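Local coordinates for protein putative rRNA methylase (Clostridium thermocellum ATCC 27405, PDB 3EEY) that binds S-adenosylmethionine and is probably a methyltransferase, perhaps one that modifies ribosomal RNA, at residues D14-K17 with M18-E22; K158-Q162 with K163-V167. All blocks are in the same frame, centred on the assembly; numbering follows the deposited sequence.

Contact 1: D14-K17 with M18-E22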
ATOM      1  N   ASP A  14      -7.148   7.625   3.988  1.00 36.35           N
ATOM      2  CA  ASP A  14      -6.427   7.081   5.143  1.00 35.78           C
ATOM      3  C   ASP A  14      -4.992   7.600   5.256  1.00 37.90           C
ATOM      4  O   ASP A  14      -4.536   7.915   6.356  1.00 38.99           O
ATOM      5  CB  ASP A  14      -6.422   5.547   5.118  1.00 43.06           C
ATOM      6  CG  ASP A  14      -7.760   4.939   5.528  1.00 51.08           C
ATOM      7  OD1 ASP A  14      -8.704   5.682   5.865  1.00 53.33           O
ATOM      8  OD2 ASP A  14      -7.862   3.696   5.526  1.00 57.45           O
ATOM      9  N   TYR A  15      -4.299   7.674   4.117  1.00 39.11           N
ATOM     10  CA  TYR A  15      -2.954   8.242   4.042  1.00 39.45           C
ATOM     11  C   TYR A  15      -2.926   9.736   4.340  1.00 39.07           C
ATOM     12  O   TYR A  15      -1.983  10.222   4.957  1.00 38.33           O
ATOM     13  CB  TYR A  15      -2.320   7.975   2.676  1.00 38.09           C
ATOM     14  CG  TYR A  15      -1.625   6.637   2.579  1.00 41.58           C
ATOM     15  CD1 TYR A  15      -2.231   5.556   1.935  1.00 37.41           C
ATOM     16  CD2 TYR A  15      -0.357   6.448   3.131  1.00 39.89           C
ATOM     17  CE1 TYR A  15      -1.597   4.317   1.849  1.00 36.24           C
ATOM     18  CE2 TYR A  15       0.291   5.214   3.041  1.00 36.04           C
ATOM     19  CZ  TYR A  15      -0.333   4.153   2.401  1.00 39.24           C
ATOM     20  OH  TYR A  15       0.292   2.926   2.312  1.00 39.93           O
ATOM     21  N   ILE A  16      -3.961  10.451   3.907  1.00 36.25           N
ATOM     22  CA  ILE A  16      -4.063  11.889   4.143  1.00 38.59           C
ATOM     23  C   ILE A  16      -4.327  12.178   5.629  1.00 42.25           C
ATOM     24  O   ILE A  16      -3.695  13.065   6.203  1.00 41.06           O
ATOM     25  CB  ILE A  16      -5.114  12.579   3.190  1.00 38.66           C
ATOM     26  CG1 ILE A  16      -4.648  12.577   1.723  1.00 35.54           C
ATOM     27  CG2 ILE A  16      -5.413  13.990   3.621  1.00 38.03           C
ATOM     28  CD1 ILE A  16      -3.363  13.343   1.414  1.00 31.50           C
ATOM     29  N   LYS A  17      -5.230  11.410   6.242  1.00 45.27           N
ATOM     30  CA  LYS A  17      -5.508  11.484   7.686  1.00 47.99           C
ATOM     31  C   LYS A  17      -4.263  11.273   8.568  1.00 49.80           C
ATOM     32  O   LYS A  17      -4.137  11.916   9.608  1.00 56.70           O
ATOM     33  CB  LYS A  17      -6.589  10.468   8.079  1.00 48.28           C
ATOM     34  CG  LYS A  17      -8.024  10.967   8.004  1.00 48.12           C
ATOM     35  CD  LYS A  17      -9.006   9.844   7.674  1.00 66.95           C
ATOM     36  CE  LYS A  17      -8.844   8.604   8.557  1.00 82.60           C
ATOM     37  NZ  LYS A  17      -9.985   8.398   9.491  1.00 93.18           N
ATOM     38  N   MET A  18      -3.358  10.384   8.139  1.00 49.57           N
ATOM     39  CA  MET A  18      -2.063  10.132   8.806  1.00 51.27           C
ATOM     40  C   MET A  18      -1.166  11.361   8.872  1.00 50.45           C
ATOM     41  O   MET A  18      -0.413  11.542   9.823  1.00 54.86           O
ATOM     42  CB  MET A  18      -1.264   9.054   8.061  1.00 53.24           C
ATOM     43  CG  MET A  18      -1.570   7.591   8.376  1.00 64.25           C
ATOM     44  SD  MET A  18      -0.700   6.491   7.210  1.00 67.72           S
ATOM     45  CE  MET A  18       0.971   6.508   7.859  1.00 68.01           C
ATOM     46  N   PHE A  19      -1.237  12.196   7.844  1.00 53.65           N
ATOM     47  CA  PHE A  19      -0.254  13.254   7.644  1.00 47.24           C
ATOM     48  C   PHE A  19      -0.783  14.648   7.954  1.00 49.96           C
ATOM     49  O   PHE A  19      -0.036  15.510   8.404  1.00 55.23           O
ATOM     50  CB  PHE A  19       0.249  13.213   6.202  1.00 44.41           C
ATOM     51  CG  PHE A  19       1.287  12.164   5.946  1.00 39.26           C
ATOM     52  CD1 PHE A  19       2.631  12.509   5.903  1.00 39.19           C
ATOM     53  CD2 PHE A  19       0.934  10.837   5.724  1.00 42.11           C
ATOM     54  CE1 PHE A  19       3.608  11.553   5.660  1.00 44.89           C
ATOM     55  CE2 PHE A  19       1.903   9.870   5.483  1.00 45.28           C
ATOM     56  CZ  PHE A  19       3.246  10.231   5.451  1.00 43.08           C
ATOM     57  N   VAL A  20      -2.067  14.873   7.705  1.00 50.09           N
ATOM     58  CA  VAL A  20      -2.648  16.202   7.841  1.00 51.10           C
ATOM     59  C   VAL A  20      -3.174  16.435   9.252  1.00 58.10           C
ATOM     60  O   VAL A  20      -3.989  15.659   9.755  1.00 60.26           O
ATOM     61  CB  VAL A  20      -3.772  16.436   6.793  1.00 46.79           C
ATOM     62  CG1 VAL A  20      -4.470  17.774   6.996  1.00 44.28           C
ATOM     63  CG2 VAL A  20      -3.200  16.363   5.409  1.00 40.64           C
ATOM     64  N   LYS A  21      -2.672  17.488   9.891  1.00 61.44           N
ATOM     65  CA  LYS A  21      -3.208  17.945  11.171  0.50 65.00           C
ATOM     66  C   LYS A  21      -3.863  19.319  11.009  1.00 67.04           C
ATOM     67  O   LYS A  21      -3.847  19.902   9.917  1.00 65.83           O
ATOM     68  CB  LYS A  21      -2.130  17.941  12.273  0.50 65.09           C
ATOM     69  CG  LYS A  21      -0.945  18.882  12.062  0.50 64.71           C
ATOM     70  CD  LYS A  21      -0.037  18.894  13.287  0.50 66.56           C
ATOM     71  CE  LYS A  21       1.093  19.903  13.148  0.50 70.39           C
ATOM     72  NZ  LYS A  21       1.853  20.070  14.425  0.50 67.52           N
ATOM     73  N   GLU A  22      -4.449  19.825  12.089  1.00 68.97           N
ATOM     74  CA  GLU A  22      -5.172  21.092  12.045  1.00 67.58           C
ATOM     75  C   GLU A  22      -4.241  22.294  11.931  1.00 64.69           C
ATOM     76  O   GLU A  22      -3.199  22.353  12.595  1.00 62.16           O
ATOM     77  CB  GLU A  22      -6.104  21.224  13.249  1.00 71.35           C
ATOM     78  CG  GLU A  22      -7.079  20.060  13.378  1.00 84.19           C
ATOM     79  CD  GLU A  22      -8.444  20.476  13.877  1.00 97.09           C
ATOM     80  OE1 GLU A  22      -8.518  21.321  14.797  1.00107.32           O
ATOM     81  OE2 GLU A  22      -9.446  19.946  13.350  1.00 95.95           O
TER

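Contact 2: K158-Q162 with K163-V167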
ATOM      1  N   LYS A 158       8.548   6.807 -11.625  1.00 33.21           N
ATOM      2  CA  LYS A 158       9.646   5.851 -11.457  1.00 36.09           C
ATOM      3  C   LYS A 158      11.012   6.530 -11.422  1.00 32.00           C
ATOM      4  O   LYS A 158      11.955   5.984 -10.835  1.00 33.19           O
ATOM      5  CB  LYS A 158       9.643   4.812 -12.582  1.00 41.25           C
ATOM      6  CG  LYS A 158       8.642   3.675 -12.411  1.00 56.54           C
ATOM      7  CD  LYS A 158       8.420   2.927 -13.731  1.00 59.41           C
ATOM      8  CE  LYS A 158       7.219   1.980 -13.671  1.00 63.30           C
ATOM      9  NZ  LYS A 158       7.538   0.713 -12.952  1.00 71.04           N
ATOM     10  N   GLY A 159      11.107   7.714 -12.039  1.00 29.53           N
ATOM     11  CA  GLY A 159      12.356   8.466 -12.141  1.00 24.07           C
ATOM     12  C   GLY A 159      12.668   9.433 -11.008  1.00 33.74           C
ATOM     13  O   GLY A 159      13.749  10.004 -10.963  1.00 39.99           O
ATOM     14  N   VAL A 160      11.718   9.612 -10.098  1.00 34.55           N
ATOM     15  CA  VAL A 160      11.853  10.525  -8.965  1.00 31.38           C
ATOM     16  C   VAL A 160      12.957  10.055  -8.002  1.00 34.11           C
ATOM     17  O   VAL A 160      13.014   8.877  -7.640  1.00 42.29           O
ATOM     18  CB  VAL A 160      10.477  10.712  -8.251  1.00 27.40           C
ATOM     19  CG1 VAL A 160      10.608  11.480  -6.947  1.00 25.89           C
ATOM     20  CG2 VAL A 160       9.498  11.437  -9.165  1.00 22.76           C
ATOM     21  N   ASP A 161      13.841  10.979  -7.620  1.00 39.19           N
ATOM     22  CA  ASP A 161      14.988  10.698  -6.742  1.00 38.37           C
ATOM     23  C   ASP A 161      14.548  10.071  -5.425  1.00 43.80           C
ATOM     24  O   ASP A 161      13.852  10.711  -4.637  1.00 44.54           O
ATOM     25  CB  ASP A 161      15.788  11.986  -6.487  1.00 42.52           C
ATOM     26  CG  ASP A 161      17.135  11.740  -5.788  1.00 51.63           C
ATOM     27  OD1 ASP A 161      17.524  10.579  -5.546  1.00 50.07           O
ATOM     28  OD2 ASP A 161      17.823  12.737  -5.485  1.00 56.40           O
ATOM     29  N   GLN A 162      14.980   8.827  -5.200  1.00 41.61           N
ATOM     30  CA  GLN A 162      14.591   8.051  -4.019  1.00 43.78           C
ATOM     31  C   GLN A 162      15.171   8.580  -2.714  1.00 42.47           C
ATOM     32  O   GLN A 162      14.680   8.247  -1.636  1.00 48.76           O
ATOM     33  CB  GLN A 162      14.921   6.564  -4.195  1.00 43.92           C
ATOM     34  CG  GLN A 162      16.404   6.235  -4.300  1.00 51.81           C
ATOM     35  CD  GLN A 162      16.661   4.745  -4.427  1.00 50.66           C
ATOM     36  OE1 GLN A 162      16.996   4.254  -5.499  1.00 51.66           O
ATOM     37  NE2 GLN A 162      16.497   4.018  -3.328  1.00 51.94           N
ATOM     38  N   LYS A 163      16.213   9.400  -2.824  1.00 47.50           N
ATOM     39  CA  LYS A 163      16.835  10.059  -1.675  1.00 48.85           C
ATOM     40  C   LYS A 163      16.015  11.261  -1.207  1.00 44.54           C
ATOM     41  O   LYS A 163      16.170  11.722  -0.076  1.00 46.39           O
ATOM     42  CB  LYS A 163      18.272  10.490  -1.998  1.00 52.57           C
ATOM     43  CG  LYS A 163      19.186   9.344  -2.402  1.00 61.52           C
ATOM     44  CD  LYS A 163      20.513   9.389  -1.662  1.00 84.03           C
ATOM     45  CE  LYS A 163      21.242   8.041  -1.653  1.00 97.36           C
ATOM     46  NZ  LYS A 163      20.754   7.026  -2.642  1.00105.75           N
ATOM     47  N   LYS A 164      15.147  11.754  -2.088  1.00 41.82           N
ATOM     48  CA  LYS A 164      14.273  12.888  -1.800  1.00 45.69           C
ATOM     49  C   LYS A 164      12.811  12.480  -1.580  1.00 41.39           C
ATOM     50  O   LYS A 164      12.129  13.067  -0.749  1.00 35.22           O
ATOM     51  CB  LYS A 164      14.361  13.953  -2.905  1.00 39.11           C
ATOM     52  CG  LYS A 164      15.773  14.413  -3.268  1.00 56.08           C
ATOM     53  CD  LYS A 164      16.493  15.081  -2.104  1.00 71.40           C
ATOM     54  CE  LYS A 164      17.925  15.428  -2.472  1.00 80.40           C
ATOM     55  NZ  LYS A 164      18.869  14.992  -1.411  1.00 82.97           N
ATOM     56  N   PHE A 165      12.332  11.481  -2.323  1.00 41.04           N
ATOM     57  CA  PHE A 165      10.929  11.051  -2.227  1.00 30.68           C
ATOM     58  C   PHE A 165      10.773   9.541  -2.166  1.00 32.15           C
ATOM     59  O   PHE A 165      11.483   8.799  -2.848  1.00 32.18           O
ATOM     60  CB  PHE A 165      10.090  11.580  -3.405  1.00 34.79           C
ATOM     61  CG  PHE A 165      10.064  13.086  -3.533  1.00 38.88           C
ATOM     62  CD1 PHE A 165       9.058  13.829  -2.927  1.00 32.76           C
ATOM     63  CD2 PHE A 165      11.025  13.757  -4.288  1.00 32.36           C
ATOM     64  CE1 PHE A 165       9.032  15.219  -3.044  1.00 36.47           C
ATOM     65  CE2 PHE A 165      11.007  15.149  -4.409  1.00 33.69           C
ATOM     66  CZ  PHE A 165      10.014  15.877  -3.792  1.00 40.28           C
ATOM     67  N   ILE A 166       9.836   9.095  -1.336  1.00 34.47           N
ATOM     68  CA  ILE A 166       9.306   7.728  -1.392  1.00 36.12           C
ATOM     69  C   ILE A 166       8.122   7.718  -2.356  1.00 32.99           C
ATOM     70  O   ILE A 166       7.214   8.512  -2.213  1.00 33.86           O
ATOM     71  CB  ILE A 166       8.823   7.224  -0.005  1.00 36.91           C
ATOM     72  CG1 ILE A 166       9.947   7.305   1.031  1.00 41.95           C
ATOM     73  CG2 ILE A 166       8.302   5.792  -0.091  1.00 31.25           C
ATOM     74  CD1 ILE A 166       9.508   6.961   2.445  1.00 35.97           C
ATOM     75  N   VAL A 167       8.150   6.844  -3.355  1.00 38.63           N
ATOM     76  CA  VAL A 167       7.019   6.695  -4.270  1.00 33.75           C
ATOM     77  C   VAL A 167       6.481   5.261  -4.150  1.00 33.33           C
ATOM     78  O   VAL A 167       7.141   4.294  -4.513  1.00 27.10           O
ATOM     79  CB  VAL A 167       7.373   7.063  -5.745  1.00 35.64           C
ATOM     80  CG1 VAL A 167       6.135   6.961  -6.641  1.00 19.99           C
ATOM     81  CG2 VAL A 167       7.963   8.474  -5.841  1.00 23.83           C
TER

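Contact 1: D14-K17 with M18-E22
Met-18 N bonds back to Asp-14 O over a rather long 3.3 Å, and two residues further on, Ile-16 O accepts from both Phe-19 N and Val-20 N, as the chain leaves the last turn of a helix. The two donors on Ile-16 O come from different directions: Val-20 N, at 2.9 Å, lies almost straight ahead of the carbonyl (C=O...N 173°), whereas Phe-19 N stands above the carbonyl plane. After Val-20 the backbone is extended.

Beside this turn, Tyr-15 and Met-18 run in the same direction. The methionine chain bends only at its last torsion (chi3 78°), and its sulfur lies obliquely to the phenol ring, SD being 4.9 Å from the Tyr-15 centroid and 41° off the ring normal, a Met-aromatic contact. Tyr-15 OH is hydrogen-bonded to Gln-168, which ties down the far end of the ring. Tyr-15 O lies near the plane of the Phe-19 ring, at its edge, 3.1 Å from Phe-19 CD2. Ile-16 and Val-20 also lie side by side. Their CG2 methyls meet at 3.7 Å, and that of Ile-16 is directed there by standing anti to its own backbone N.

The buried side chains face the sheet: Ile-16 packs on Ala-96, Met-98, Ile-134 and Thr-136 as well as on helix 35-44, and Val-20 on Ala-96. Outward, Met-18 and Phe-19 touch Leu-3 of the second subunit. The whole is the C-terminal end of helix 8-19, laid against the central strands of a Rossmann-like methyltransferase fold just before strand 25-28, with the Ile-16 side chain about 8 Å from that of the S-adenosylmethionine-binding Asp-36.

Contact 2: K158-Q162 with K163-V167
Asp-161 O is gripped by two backbone amides of the turn that follows it. Phe-165 N lies 2.9 Å from Asp-161 O, nearly head-on (C=O...N 163°), while Lys-164 N comes to the same Asp-161 O from above the carbonyl plane at 3.0 Å. The carboxylate adds a third bond, Asp-161 OD1 receiving Lys-163 N at 3.2 Å from above the carboxylate plane, which makes an Asx turn overlaid on a beta turn. With CG anti to the backbone N (chi1 -170°), the acid group sits beside its own carbonyl carbon, next to the following residues, and OD2 rests against Lys-164 CG.

Val-160 CG1 presses obliquely on the Phe-165 ring, 3.5 Å from CD2, and Val-160 CB lies 4.1 Å from Val-167 CG2. Gln-162 CA makes a CA-H...O contact with Phe-165 O, an oxygen that also accepts from Asn-174 ND2 of the second subunit, as does Val-160 O.

The turn links helix 148-157 to strand 165-172, the sheet's outermost strand at this end within the chain. Met-126 of helix 115-128 covers Val-160 and Phe-165, and strand 181-187 lies alongside, Ile-166 pairing with Glu-186.

Contact 1 comes first along the chain and contact 2 much later, with their centres 21 Å apart and nearest atoms about 8 Å apart. Both are built around the same mixed sheet: contact 1 packs on it, and contact 2 leads into its outermost strand within the chain. Helix 8-19 packs against strands 94-101, 133-139 and 181-187, whereas the turn at 158-167 opens the edge strand 165-172, antiparallel to 181-187. Strand 181-187 thus touches both contacts, and the hydrogen bond from Tyr-15 to Gln-168 reaches from helix 8-19 to the edge strand. Each contact also meets the second subunit, so both take part in the dimer interface, while only contact 1 lies near the S-adenosylmethionine site.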